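Local coordinates for nitrogenase iron-molybdenum cofactor biosynthesis protein NifB (Methanothermobacter thermautotrophicus, PDB 7JMA), which probably carries out the radical SAM-dependent carbide insertion that fuses two [4Fe-4S] clusters into the [8Fe-9S-C] precursor of the nitrogenase iron-molybdenum cofactor, at residues Ser117-Leu122 against Glu171-Asn176. Residues are numbered along the deposited sequence; the frame is centred on the assembly and turned at random.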
loop_
_atom_site.group_PDB
_atom_site.type_symbol
_atom_site.label_atom_id
_atom_site.label_comp_id
_atom_site.label_asym_id
_atom_site.label_seq_id
_atom_site.Cartn_x
_atom_site.Cartn_y
_atom_site.Cartn_z
ATOM N N SER A 117 -0.272 4.957 -1.621
ATOM C CA SER A 117 -0.005 3.652 -1.048
ATOM C C SER A 117 -0.764 3.558 0.261
ATOM O O SER A 117 -0.956 4.566 0.948
ATOM C CB SER A 117 1.499 3.412 -0.818
ATOM O OG SER A 117 2.237 3.626 -2.011
ATOM N N THR A 118 -1.210 2.344 0.587
ATOM C CA THR A 118 -1.972 2.147 1.812
ATOM C C THR A 118 -1.830 0.694 2.255
ATOM O O THR A 118 -1.544 -0.190 1.443
ATOM C CB THR A 118 -3.443 2.513 1.586
ATOM O OG1 THR A 118 -4.190 2.239 2.768
ATOM C CG2 THR A 118 -4.035 1.654 0.443
ATOM N N ASN A 119 -2.031 0.453 3.560
ATOM C CA ASN A 119 -2.209 -0.929 3.982
ATOM C C ASN A 119 -3.585 -1.488 3.588
ATOM O O ASN A 119 -3.818 -2.694 3.741
ATOM C CB ASN A 119 -1.956 -1.042 5.491
ATOM C CG ASN A 119 -2.844 -0.127 6.305
ATOM O OD1 ASN A 119 -4.059 -0.104 6.106
ATOM N ND2 ASN A 119 -2.251 0.580 7.295
ATOM N N GLY A 120 -4.501 -0.651 3.099
ATOM C CA GLY A 120 -5.810 -1.122 2.676
ATOM C C GLY A 120 -6.877 -1.243 3.749
ATOM O O GLY A 120 -8.033 -1.546 3.419
ATOM N N LEU A 121 -6.551 -1.006 5.028
ATOM C CA LEU A 121 -7.551 -1.212 6.068
ATOM C C LEU A 121 -8.809 -0.383 5.821
ATOM O O LEU A 121 -9.928 -0.865 6.025
ATOM C CB LEU A 121 -6.966 -0.868 7.444
ATOM C CG LEU A 121 -7.935 -1.099 8.603
ATOM C CD1 LEU A 121 -8.318 -2.570 8.800
ATOM C CD2 LEU A 121 -7.284 -0.558 9.901
ATOM N N LEU A 122 -8.648 0.862 5.374
ATOM C CA LEU A 122 -9.778 1.767 5.170
ATOM C C LEU A 122 -10.283 1.766 3.737
ATOM O O LEU A 122 -11.128 2.606 3.391
ATOM C CB LEU A 122 -9.391 3.196 5.559
ATOM C CG LEU A 122 -9.185 3.327 7.062
ATOM C CD1 LEU A 122 -8.524 4.657 7.396
ATOM C CD2 LEU A 122 -10.535 3.192 7.750
ATOM N N GLU A 171 -7.098 -10.658 10.766
ATOM C CA GLU A 171 -8.295 -11.054 10.034
ATOM C C GLU A 171 -9.091 -9.833 9.585
ATOM O O GLU A 171 -9.634 -9.807 8.472
ATOM C CB GLU A 171 -9.142 -11.988 10.893
ATOM C CG GLU A 171 -8.504 -13.364 11.050
ATOM C CD GLU A 171 -9.233 -14.253 12.035
ATOM O OE1 GLU A 171 -9.980 -13.725 12.891
ATOM O OE2 GLU A 171 -9.056 -15.488 11.945
ATOM N N VAL A 172 -9.151 -8.805 10.432
ATOM C CA VAL A 172 -9.816 -7.557 10.071
ATOM C C VAL A 172 -9.053 -6.846 8.956
ATOM O O VAL A 172 -9.642 -6.426 7.948
ATOM C CB VAL A 172 -9.959 -6.660 11.318
ATOM C CG1 VAL A 172 -10.451 -5.260 10.924
ATOM C CG2 VAL A 172 -10.888 -7.298 12.340
ATOM N N LEU A 173 -7.728 -6.708 9.112
ATOM C CA LEU A 173 -6.919 -6.071 8.075
ATOM C C LEU A 173 -7.045 -6.829 6.759
ATOM O O LEU A 173 -7.262 -6.231 5.697
ATOM C CB LEU A 173 -5.459 -6.000 8.502
ATOM C CG LEU A 173 -4.493 -5.494 7.434
ATOM C CD1 LEU A 173 -4.852 -4.071 6.944
ATOM C CD2 LEU A 173 -3.064 -5.548 7.927
ATOM N N SER A 174 -6.933 -8.158 6.817
ATOM C CA SER A 174 -6.917 -8.940 5.586
ATOM C C SER A 174 -8.247 -8.843 4.860
ATOM O O SER A 174 -8.281 -8.651 3.634
ATOM C CB SER A 174 -6.587 -10.404 5.887
ATOM O OG SER A 174 -6.696 -11.182 4.678
ATOM N N ARG A 175 -9.359 -9.000 5.589
ATOM C CA ARG A 175 -10.664 -8.893 4.938
ATOM C C ARG A 175 -10.836 -7.532 4.274
ATOM O O ARG A 175 -11.277 -7.439 3.115
ATOM C CB ARG A 175 -11.790 -9.128 5.937
ATOM C CG ARG A 175 -13.094 -9.453 5.235
ATOM C CD ARG A 175 -14.321 -9.052 6.020
ATOM N NE ARG A 175 -14.209 -7.690 6.534
ATOM C CZ ARG A 175 -14.841 -7.252 7.618
ATOM N NH1 ARG A 175 -15.637 -8.073 8.296
ATOM N NH2 ARG A 175 -14.680 -5.997 8.025
ATOM N N ASN A 176 -10.465 -6.464 4.989
ATOM C CA ASN A 176 -10.651 -5.120 4.459
ATOM C C ASN A 176 -9.745 -4.854 3.263
ATOM O O ASN A 176 -10.188 -4.275 2.255
ATOM C CB ASN A 176 -10.400 -4.092 5.569
ATOM C CG ASN A 176 -11.591 -3.946 6.508
ATOM O OD1 ASN A 176 -12.504 -4.768 6.500
ATOM N ND2 ASN A 176 -11.587 -2.891 7.321
#
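Asn176 reaches from its helix to the turn after strand 113-118, and its ND2 donates to the backbone O of Leu121 (2.9 Å), the one hydrogen bond between the two segments. The bond is bent, 140° at the hydrogen; ND2 lies in the carbonyl plane of Leu121, and the O lies 24° out of the side-chain amide plane of Asn176. At the other end of the amide, OD1 accepts from Arg175 NH2 (2.9 Å) at the guanidinium edge, which helps fix the amide's rotation. An alanine here would probably leave the Leu121 carbonyl without this donor and would take one acceptor from Arg175.

Apolar contacts lie next to this bond. Leu121, with CG anti to its backbone N (chi1 -178°), brings CD1 up against the helix, 3.8 Å from Leu173 CA and 4.0 Å from Val172 CG1. Leu173 answers with its own CD1, 3.9 Å from Leu121 CB and 3.6 Å from the backbone O of Asn119.

The turn is braced internally: Gly120 N donates to Thr118 OG1 in an ST turn, and Leu121 N to Asn119 OD1 in an Asx turn (2.9 Å).

The contact thus joins a strand-to-helix turn of the radical SAM parallel sheet to helix 166-186. The Asn119 side chain lies about 4 Å from that of Cys38, a ligand of a [4Fe-4S] cluster that is not bound in this model. Ile40 of strand 40-42 packs on Asn119, Leu121 and Leu173, while Tyr159 of strand 154-159 touches Leu121 and Asn176.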